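Long-range contacts in muconolactone isomerase-like protein (Thermus thermophilus, PDB 1VDH), which catalyses the last step of coproporphyrin-dependent heme b synthesis, the hydrogen peroxide-dependent, stepwise decarboxylation of Fe-coproporphyrin III, as a homopentamer: residues L18-L24 against L102-F108; E50-L54 against F76-R80. All coordinates share one frame; numbering follows the deposited sequence.

Both contacts are built on the same curved antiparallel sheet: strand 10-24 pairs with strand 102-116 in contact 1 and, along its other edge, with strand 74-80, whose residues 76-80 receive helix 34-56 in contact 2. The contact centres lie about 16 Å apart, and backbone bonds such as Leu18 N to Asn78 O (2.8 Å) join them. Contact 1 is strand pairing, 729 Å² of surface with eight of its fourteen residues buried and the rest partly exposed, and adds a charged cluster beside a second subunit. Contact 2 is smaller (260 Å²), mostly buried, has no hydrogen bond across it, and relies on an amide and a guanidinium standing steeply over an indole face.

Contact 1: L18-L24 against L102-F108; sequences LHDFRLL and LGRSYSF
Arg22 lies flat on Arg104 in an offset guanidinium stack, planes 13° apart and centres 4.6 Å apart, with Arg104 CG over one face of the Arg22 group. Both arginines gather round Asp20, which probably favours the stack. Its carboxylate is gripped side-on by Arg22, NE to OD1 at 2.8 Å and NH2 to OD2 at 2.9 Å, the latter on the syn lone pair; it also comes over a face of the Arg104 guanidinium in a longer salt bridge, OD1 to NH2 3.6 Å. A water accepts from Arg104 NE and lies within hydrogen-bonding distance of Asp20 OD1 and Tyr106 O. The bend of the Arg104 chain at CG-CD (chi3 73°) carries its guanidinium back toward Asp20, while Glu90 of helix 83-95 takes NH2.

Beneath lies an antiparallel pairing with a classic beta bulge: Ser105 and Tyr106 both face Phe21, whose O accepts from Ser105 N at 3.0 Å and weakly from Tyr106 N. Beyond the bulge, Leu23 N to Gly103 O is short at 2.7 Å. On the sheet face opposite the charges, Phe21 and Tyr106 run side by side, CD2 to CD2 3.8 Å, near Phe233 and Pro146, a predicted coproheme-binding residue. Ser107 OG bonds His70 of the second subunit. The two guanidiniums probably favour ionised Asp20, while Glu90 helps balance the second positive charge.

Contact 2: E50-L54 against F76-R80; sequences EWREL and FLNLR
Helix 34-56 packs over one face of the antiparallel sheet of this chlorite dismutase-type fold, here on strand 74-80; the short axes approach to 10.7 Å. Trp51 points from the helix toward the strand and offers a ring face to two polar side chains. Asn78 stands its amide nearly upright on the indole, planes 80° apart, with ND2 3.6 Å from Trp51 CZ3. Arg80 reaches the five-membered ring as an off-centre cation-pi contact, CZ 4.8 Å from the ring centroid and 27° off its normal, its NH2 being 3.1 Å from Trp51 CD1. Phe76 CD2 meets the rim of the six-membered ring at Trp51 CZ3 (4.2 Å).

Leu54, three residues on, covers the Arg80 guanidinium: CD2 lies over one face, and CD1 comes 3.3 Å from NE. The Arg80 chain turns back at CB-CG (chi2 -71°), bringing NH1 to Leu79 O at 3.0 Å, straight at the N-H though the donor sits above the carbonyl plane, while Asn78 OD1 takes weak bonds from both NH1 and NH2. The strand thus supplies the acceptors and the helix the apolar and pi surfaces, an arrangement that probably lets a buried arginine keep its charge at this interface without a carboxylate from either segment.

Contact 1: L18-L24 against L102-F108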
ATOM      1  N   LEU A  18     -11.774 -21.816  -0.953  1.00  6.98           N
ATOM      2  CA  LEU A  18     -10.445 -21.249  -1.101  1.00  7.98           C
ATOM      3  C   LEU A  18     -10.231 -20.732  -2.519  1.00  8.54           C
ATOM      4  O   LEU A  18     -10.400 -21.470  -3.495  1.00  8.53           O
ATOM      5  CB  LEU A  18      -9.346 -22.264  -0.766  1.00  8.19           C
ATOM      6  CG  LEU A  18      -7.918 -21.761  -1.044  1.00 12.03           C
ATOM      7  CD1 LEU A  18      -7.573 -20.600  -0.112  1.00 10.22           C
ATOM      8  CD2 LEU A  18      -6.909 -22.890  -0.875  1.00  9.46           C
ATOM      9  N   HIS A  19      -9.936 -19.441  -2.625  1.00  7.35           N
ATOM     10  CA  HIS A  19      -9.621 -18.834  -3.911  1.00  7.06           C
ATOM     11  C   HIS A  19      -8.105 -18.758  -3.896  1.00  6.60           C
ATOM     12  O   HIS A  19      -7.519 -18.149  -3.003  1.00  7.27           O
ATOM     13  CB  HIS A  19     -10.197 -17.423  -4.031  1.00  4.77           C
ATOM     14  CG  HIS A  19     -11.647 -17.396  -4.380  1.00  5.32           C
ATOM     15  ND1 HIS A  19     -12.639 -17.612  -3.448  1.00  4.91           N
ATOM     16  CD2 HIS A  19     -12.274 -17.170  -5.557  1.00  4.31           C
ATOM     17  CE1 HIS A  19     -13.816 -17.517  -4.037  1.00  5.30           C
ATOM     18  NE2 HIS A  19     -13.623 -17.251  -5.316  1.00  2.78           N
ATOM     19  N   ASP A  20      -7.473 -19.397  -4.869  1.00  7.30           N
ATOM     20  CA  ASP A  20      -6.022 -19.410  -4.948  1.00  7.38           C
ATOM     21  C   ASP A  20      -5.613 -18.804  -6.283  1.00  7.95           C
ATOM     22  O   ASP A  20      -5.674 -19.470  -7.319  1.00  7.14           O
ATOM     23  CB  ASP A  20      -5.522 -20.861  -4.819  1.00  8.92           C
ATOM     24  CG  ASP A  20      -4.000 -20.974  -4.730  1.00  9.26           C
ATOM     25  OD1 ASP A  20      -3.269 -20.014  -5.060  1.00  7.00           O
ATOM     26  OD2 ASP A  20      -3.531 -22.058  -4.334  1.00 10.89           O
ATOM     27  N   PHE A  21      -5.236 -17.527  -6.248  1.00  6.43           N
ATOM     28  CA  PHE A  21      -4.800 -16.800  -7.438  1.00  6.29           C
ATOM     29  C   PHE A  21      -3.285 -16.842  -7.570  1.00  5.98           C
ATOM     30  O   PHE A  21      -2.561 -16.514  -6.626  1.00  7.41           O
ATOM     31  CB  PHE A  21      -5.233 -15.330  -7.369  1.00  5.59           C
ATOM     32  CG  PHE A  21      -6.714 -15.123  -7.464  1.00  4.61           C
ATOM     33  CD1 PHE A  21      -7.338 -15.043  -8.704  1.00  5.90           C
ATOM     34  CD2 PHE A  21      -7.480 -14.962  -6.312  1.00  6.68           C
ATOM     35  CE1 PHE A  21      -8.699 -14.800  -8.802  1.00  6.31           C
ATOM     36  CE2 PHE A  21      -8.847 -14.721  -6.397  1.00  8.20           C
ATOM     37  CZ  PHE A  21      -9.459 -14.638  -7.643  1.00  7.18           C
ATOM     38  N   ARG A  22      -2.807 -17.183  -8.762  1.00  5.77           N
ATOM     39  CA  ARG A  22      -1.376 -17.250  -9.012  1.00  6.64           C
ATOM     40  C   ARG A  22      -1.011 -16.609 -10.341  1.00  7.21           C
ATOM     41  O   ARG A  22      -1.851 -16.489 -11.243  1.00  6.15           O
ATOM     42  CB  ARG A  22      -0.899 -18.707  -9.001  1.00  8.55           C
ATOM     43  CG  ARG A  22      -1.379 -19.483  -7.790  1.00  9.11           C
ATOM     44  CD  ARG A  22      -0.266 -20.249  -7.120  1.00  8.24           C
ATOM     45  NE  ARG A  22      -0.795 -21.019  -6.000  1.00  9.24           N
ATOM     46  CZ  ARG A  22      -0.079 -21.834  -5.237  1.00  7.49           C
ATOM     47  NH1 ARG A  22       1.219 -21.993  -5.461  1.00  8.69           N
ATOM     48  NH2 ARG A  22      -0.674 -22.506  -4.263  1.00  6.81           N
ATOM     49  N   LEU A  23       0.237 -16.156 -10.430  1.00  5.23           N
ATOM     50  CA  LEU A  23       0.764 -15.541 -11.643  1.00  6.68           C
ATOM     51  C   LEU A  23       1.714 -16.536 -12.291  1.00  7.33           C
ATOM     52  O   LEU A  23       2.484 -17.214 -11.604  1.00  8.07           O
ATOM     53  CB  LEU A  23       1.521 -14.254 -11.313  1.00  5.48           C
ATOM     54  CG  LEU A  23       0.679 -13.018 -10.990  1.00  6.43           C
ATOM     55  CD1 LEU A  23       1.580 -11.956 -10.389  1.00  7.65           C
ATOM     56  CD2 LEU A  23      -0.010 -12.497 -12.264  1.00  2.68           C
ATOM     57  N   LEU A  24       1.659 -16.627 -13.613  1.00  7.86           N
ATOM     58  CA  LEU A  24       2.523 -17.542 -14.343  1.00  7.52           C
ATOM     59  C   LEU A  24       3.812 -16.858 -14.785  1.00  8.72           C
ATOM     60  O   LEU A  24       3.796 -15.733 -15.286  1.00  9.80           O
ATOM     61  CB  LEU A  24       1.785 -18.101 -15.563  1.00  8.10           C
ATOM     62  CG  LEU A  24       2.597 -18.985 -16.519  1.00  7.67           C
ATOM     63  CD1 LEU A  24       2.954 -20.304 -15.842  1.00  7.42           C
ATOM     64  CD2 LEU A  24       1.799 -19.234 -17.793  1.00  7.03           C
ATOM     65  N   LEU A 102       5.002 -20.701 -10.852  1.00  8.63           N
ATOM     66  CA  LEU A 102       3.913 -19.851 -10.377  1.00  9.52           C
ATOM     67  C   LEU A 102       4.287 -19.026  -9.157  1.00  8.98           C
ATOM     68  O   LEU A 102       5.132 -19.423  -8.349  1.00  9.05           O
ATOM     69  CB  LEU A 102       2.684 -20.693 -10.020  1.00  9.27           C
ATOM     70  CG  LEU A 102       2.034 -21.538 -11.115  1.00  8.09           C
ATOM     71  CD1 LEU A 102       0.886 -22.334 -10.507  1.00  8.89           C
ATOM     72  CD2 LEU A 102       1.548 -20.644 -12.249  1.00  7.66           C
ATOM     73  N   GLY A 103       3.637 -17.876  -9.035  1.00  8.39           N
ATOM     74  CA  GLY A 103       3.845 -16.999  -7.901  1.00 10.31           C
ATOM     75  C   GLY A 103       2.460 -16.710  -7.347  1.00 10.77           C
ATOM     76  O   GLY A 103       1.542 -16.428  -8.121  1.00 11.33           O
ATOM     77  N   ARG A 104       2.278 -16.813  -6.033  1.00  9.75           N
ATOM     78  CA  ARG A 104       0.965 -16.534  -5.441  1.00 11.29           C
ATOM     79  C   ARG A 104       0.755 -15.025  -5.447  1.00 10.64           C
ATOM     80  O   ARG A 104       1.589 -14.279  -4.940  1.00 11.93           O
ATOM     81  CB  ARG A 104       0.872 -17.053  -4.003  1.00 12.61           C
ATOM     82  CG  ARG A 104       1.074 -18.549  -3.841  1.00 14.44           C
ATOM     83  CD  ARG A 104       0.580 -19.033  -2.472  1.00 16.15           C
ATOM     84  NE  ARG A 104      -0.882 -19.057  -2.398  1.00 16.35           N
ATOM     85  CZ  ARG A 104      -1.580 -19.717  -1.477  1.00 15.75           C
ATOM     86  NH1 ARG A 104      -0.957 -20.410  -0.529  1.00 16.41           N
ATOM     87  NH2 ARG A 104      -2.904 -19.729  -1.529  1.00 16.27           N
ATOM     88  N   SER A 105      -0.353 -14.574  -6.023  1.00  9.57           N
ATOM     89  CA  SER A 105      -0.616 -13.140  -6.087  1.00  9.70           C
ATOM     90  C   SER A 105      -1.733 -12.670  -5.160  1.00 10.00           C
ATOM     91  O   SER A 105      -1.721 -11.527  -4.705  1.00  9.71           O
ATOM     92  CB  SER A 105      -0.904 -12.711  -7.529  1.00  8.58           C
ATOM     93  OG  SER A 105      -2.065 -13.343  -8.033  1.00  6.41           O
ATOM     94  N   TYR A 106      -2.704 -13.543  -4.906  1.00  8.45           N
ATOM     95  CA  TYR A 106      -3.828 -13.220  -4.028  1.00  7.46           C
ATOM     96  C   TYR A 106      -4.523 -14.518  -3.626  1.00  6.52           C
ATOM     97  O   TYR A 106      -4.312 -15.564  -4.244  1.00  8.04           O
ATOM     98  CB  TYR A 106      -4.821 -12.288  -4.748  1.00  7.86           C
ATOM     99  CG  TYR A 106      -5.846 -11.635  -3.836  1.00  9.90           C
ATOM    100  CD1 TYR A 106      -5.460 -10.696  -2.880  1.00 11.46           C
ATOM    101  CD2 TYR A 106      -7.201 -11.962  -3.925  1.00 10.04           C
ATOM    102  CE1 TYR A 106      -6.399 -10.095  -2.033  1.00 12.87           C
ATOM    103  CE2 TYR A 106      -8.147 -11.367  -3.084  1.00 11.36           C
ATOM    104  CZ  TYR A 106      -7.738 -10.437  -2.145  1.00 13.35           C
ATOM    105  OH  TYR A 106      -8.668  -9.842  -1.323  1.00 16.31           O
ATOM    106  N   SER A 107      -5.335 -14.451  -2.578  1.00  6.05           N
ATOM    107  CA  SER A 107      -6.071 -15.616  -2.101  1.00  5.83           C
ATOM    108  C   SER A 107      -7.183 -15.158  -1.178  1.00  7.06           C
ATOM    109  O   SER A 107      -7.197 -14.008  -0.736  1.00  5.49           O
ATOM    110  CB  SER A 107      -5.144 -16.585  -1.347  1.00  4.54           C
ATOM    111  OG  SER A 107      -4.819 -16.093  -0.059  1.00  5.69           O
ATOM    112  N   PHE A 108      -8.118 -16.060  -0.893  1.00  5.68           N
ATOM    113  CA  PHE A 108      -9.225 -15.739  -0.010  1.00  7.85           C
ATOM    114  C   PHE A 108      -9.783 -17.021   0.583  1.00  8.31           C
ATOM    115  O   PHE A 108     -10.025 -17.994  -0.134  1.00  9.23           O
ATOM    116  CB  PHE A 108     -10.331 -14.996  -0.767  1.00  7.49           C
ATOM    117  CG  PHE A 108     -11.236 -14.180   0.123  1.00  6.80           C
ATOM    118  CD1 PHE A 108     -10.771 -13.011   0.718  1.00  6.69           C
ATOM    119  CD2 PHE A 108     -12.549 -14.576   0.361  1.00  5.40           C
ATOM    120  CE1 PHE A 108     -11.602 -12.246   1.540  1.00  5.23           C
ATOM    121  CE2 PHE A 108     -13.388 -13.821   1.178  1.00  6.47           C
ATOM    122  CZ  PHE A 108     -12.914 -12.651   1.771  1.00  4.68           C
TER
HETATM  123  O   HOH W   1     -12.711 -17.982  -0.742  1.00  6.10           O
HETATM  124  O   HOH W   2      -2.654 -17.662  -3.876  1.00 15.21           O
HETATM  125  O   HOH W   3       3.771 -20.907  -6.515  1.00 16.60           O

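Contact 2: E50-L54 against F76-R80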
ATOM      1  N   GLU A  50      -7.738 -35.742  -8.866  1.00 15.37           N
ATOM      2  CA  GLU A  50      -8.144 -35.997  -7.485  1.00 14.32           C
ATOM      3  C   GLU A  50      -9.313 -35.088  -7.109  1.00 13.37           C
ATOM      4  O   GLU A  50     -10.275 -35.527  -6.478  1.00 12.02           O
ATOM      5  CB  GLU A  50      -6.972 -35.762  -6.523  1.00 17.22           C
ATOM      6  CG  GLU A  50      -5.833 -36.769  -6.673  1.00 20.66           C
ATOM      7  CD  GLU A  50      -4.643 -36.480  -5.767  1.00 22.71           C
ATOM      8  OE1 GLU A  50      -3.527 -36.909  -6.120  1.00 25.36           O
ATOM      9  OE2 GLU A  50      -4.813 -35.834  -4.709  1.00 25.10           O
ATOM     10  N   TRP A  51      -9.226 -33.819  -7.504  1.00 12.73           N
ATOM     11  CA  TRP A  51     -10.285 -32.852  -7.217  1.00 12.15           C
ATOM     12  C   TRP A  51     -11.557 -33.268  -7.963  1.00 13.68           C
ATOM     13  O   TRP A  51     -12.662 -33.192  -7.426  1.00 14.00           O
ATOM     14  CB  TRP A  51      -9.850 -31.447  -7.659  1.00 11.35           C
ATOM     15  CG  TRP A  51      -8.618 -30.921  -6.959  1.00 10.21           C
ATOM     16  CD1 TRP A  51      -7.999 -31.455  -5.858  1.00 11.50           C
ATOM     17  CD2 TRP A  51      -7.879 -29.740  -7.298  1.00 10.45           C
ATOM     18  NE1 TRP A  51      -6.927 -30.677  -5.492  1.00  9.32           N
ATOM     19  CE2 TRP A  51      -6.830 -29.618  -6.358  1.00 10.82           C
ATOM     20  CE3 TRP A  51      -8.000 -28.772  -8.306  1.00 10.66           C
ATOM     21  CZ2 TRP A  51      -5.908 -28.564  -6.395  1.00 11.50           C
ATOM     22  CZ3 TRP A  51      -7.082 -27.723  -8.343  1.00  9.84           C
ATOM     23  CH2 TRP A  51      -6.050 -27.630  -7.392  1.00 10.73           C
ATOM     24  N   ARG A  52     -11.379 -33.747  -9.190  1.00 15.71           N
ATOM     25  CA  ARG A  52     -12.484 -34.198 -10.030  1.00 18.72           C
ATOM     26  C   ARG A  52     -13.218 -35.370  -9.369  1.00 18.51           C
ATOM     27  O   ARG A  52     -14.438 -35.348  -9.233  1.00 17.97           O
ATOM     28  CB  ARG A  52     -11.944 -34.619 -11.398  1.00 21.30           C
ATOM     29  CG  ARG A  52     -13.002 -34.851 -12.460  1.00 26.33           C
ATOM     30  CD  ARG A  52     -12.416 -35.502 -13.717  1.00 30.64           C
ATOM     31  NE  ARG A  52     -11.185 -34.861 -14.181  1.00 34.11           N
ATOM     32  CZ  ARG A  52     -11.110 -33.636 -14.697  1.00 35.56           C
ATOM     33  NH1 ARG A  52     -12.204 -32.894 -14.824  1.00 36.80           N
ATOM     34  NH2 ARG A  52      -9.938 -33.155 -15.093  1.00 35.63           N
ATOM     35  N   GLU A  53     -12.460 -36.374  -8.930  1.00 19.06           N
ATOM     36  CA  GLU A  53     -13.031 -37.554  -8.282  1.00 19.70           C
ATOM     37  C   GLU A  53     -13.769 -37.184  -6.999  1.00 18.56           C
ATOM     38  O   GLU A  53     -14.834 -37.721  -6.699  1.00 17.68           O
ATOM     39  CB  GLU A  53     -11.932 -38.583  -7.996  1.00 23.29           C
ATOM     40  CG  GLU A  53     -11.284 -39.138  -9.264  1.00 28.55           C
ATOM     41  CD  GLU A  53     -10.094 -40.054  -8.996  1.00 33.09           C
ATOM     42  OE1 GLU A  53      -9.670 -40.754  -9.942  1.00 34.43           O
ATOM     43  OE2 GLU A  53      -9.575 -40.071  -7.855  1.00 35.14           O
ATOM     44  N   LEU A  54     -13.203 -36.236  -6.265  1.00 17.21           N
ATOM     45  CA  LEU A  54     -13.782 -35.748  -5.020  1.00 16.17           C
ATOM     46  C   LEU A  54     -15.117 -35.036  -5.323  1.00 15.85           C
ATOM     47  O   LEU A  54     -16.104 -35.174  -4.591  1.00 13.83           O
ATOM     48  CB  LEU A  54     -12.755 -34.816  -4.373  1.00 19.84           C
ATOM     49  CG  LEU A  54     -12.936 -34.041  -3.079  1.00 23.59           C
ATOM     50  CD1 LEU A  54     -11.563 -33.805  -2.461  1.00 25.34           C
ATOM     51  CD2 LEU A  54     -13.621 -32.723  -3.373  1.00 25.25           C
ATOM     52  N   PHE A  76      -7.330 -20.964  -8.951  1.00  7.23           N
ATOM     53  CA  PHE A  76      -7.623 -22.339  -8.576  1.00  6.79           C
ATOM     54  C   PHE A  76      -8.659 -22.212  -7.470  1.00  7.35           C
ATOM     55  O   PHE A  76      -8.341 -21.816  -6.346  1.00  8.03           O
ATOM     56  CB  PHE A  76      -6.369 -23.054  -8.066  1.00  6.55           C
ATOM     57  CG  PHE A  76      -5.289 -23.181  -9.098  1.00  6.73           C
ATOM     58  CD1 PHE A  76      -4.351 -22.166  -9.270  1.00  7.48           C
ATOM     59  CD2 PHE A  76      -5.212 -24.309  -9.906  1.00  7.82           C
ATOM     60  CE1 PHE A  76      -3.349 -22.275 -10.237  1.00  6.49           C
ATOM     61  CE2 PHE A  76      -4.215 -24.430 -10.875  1.00  6.69           C
ATOM     62  CZ  PHE A  76      -3.280 -23.409 -11.042  1.00  8.13           C
ATOM     63  N   LEU A  77      -9.914 -22.472  -7.822  1.00  7.95           N
ATOM     64  CA  LEU A  77     -11.021 -22.375  -6.882  1.00  7.87           C
ATOM     65  C   LEU A  77     -11.399 -23.758  -6.377  1.00  8.09           C
ATOM     66  O   LEU A  77     -11.636 -24.671  -7.171  1.00  7.66           O
ATOM     67  CB  LEU A  77     -12.232 -21.716  -7.559  1.00  5.80           C
ATOM     68  CG  LEU A  77     -13.545 -21.645  -6.761  1.00  8.09           C
ATOM     69  CD1 LEU A  77     -13.344 -20.866  -5.467  1.00  6.01           C
ATOM     70  CD2 LEU A  77     -14.638 -20.992  -7.606  1.00  6.83           C
ATOM     71  N   ASN A  78     -11.462 -23.902  -5.057  1.00  7.87           N
ATOM     72  CA  ASN A  78     -11.816 -25.174  -4.437  1.00  8.66           C
ATOM     73  C   ASN A  78     -12.767 -24.998  -3.268  1.00  9.06           C
ATOM     74  O   ASN A  78     -12.655 -24.040  -2.500  1.00  8.85           O
ATOM     75  CB  ASN A  78     -10.561 -25.914  -3.953  1.00  7.21           C
ATOM     76  CG  ASN A  78      -9.910 -26.733  -5.043  1.00  9.36           C
ATOM     77  OD1 ASN A  78     -10.387 -27.816  -5.385  1.00  9.48           O
ATOM     78  ND2 ASN A  78      -8.805 -26.231  -5.585  1.00  7.40           N
ATOM     79  N   LEU A  79     -13.732 -25.908  -3.172  1.00  8.26           N
ATOM     80  CA  LEU A  79     -14.708 -25.907  -2.087  1.00  8.14           C
ATOM     81  C   LEU A  79     -14.661 -27.294  -1.452  1.00  9.74           C
ATOM     82  O   LEU A  79     -14.589 -28.296  -2.163  1.00  8.94           O
ATOM     83  CB  LEU A  79     -16.122 -25.607  -2.601  1.00  7.70           C
ATOM     84  CG  LEU A  79     -16.432 -24.161  -3.007  1.00  9.27           C
ATOM     85  CD1 LEU A  79     -15.958 -23.897  -4.427  1.00  9.53           C
ATOM     86  CD2 LEU A  79     -17.933 -23.901  -2.896  1.00  9.22           C
ATOM     87  N   ARG A  80     -14.656 -27.344  -0.120  1.00  9.91           N
ATOM     88  CA  ARG A  80     -14.585 -28.612   0.615  1.00 10.93           C
ATOM     89  C   ARG A  80     -15.406 -28.506   1.901  1.00 12.13           C
ATOM     90  O   ARG A  80     -15.768 -27.406   2.320  1.00 12.06           O
ATOM     91  CB  ARG A  80     -13.129 -28.929   0.989  1.00  9.24           C
ATOM     92  CG  ARG A  80     -12.143 -29.061  -0.170  1.00  9.65           C
ATOM     93  CD  ARG A  80     -12.367 -30.322  -0.999  1.00  9.18           C
ATOM     94  NE  ARG A  80     -11.255 -30.536  -1.924  1.00  7.69           N
ATOM     95  CZ  ARG A  80     -11.151 -29.988  -3.131  1.00  8.94           C
ATOM     96  NH1 ARG A  80     -12.108 -29.193  -3.601  1.00  9.24           N
ATOM     97  NH2 ARG A  80     -10.044 -30.168  -3.840  1.00  8.42           N
TER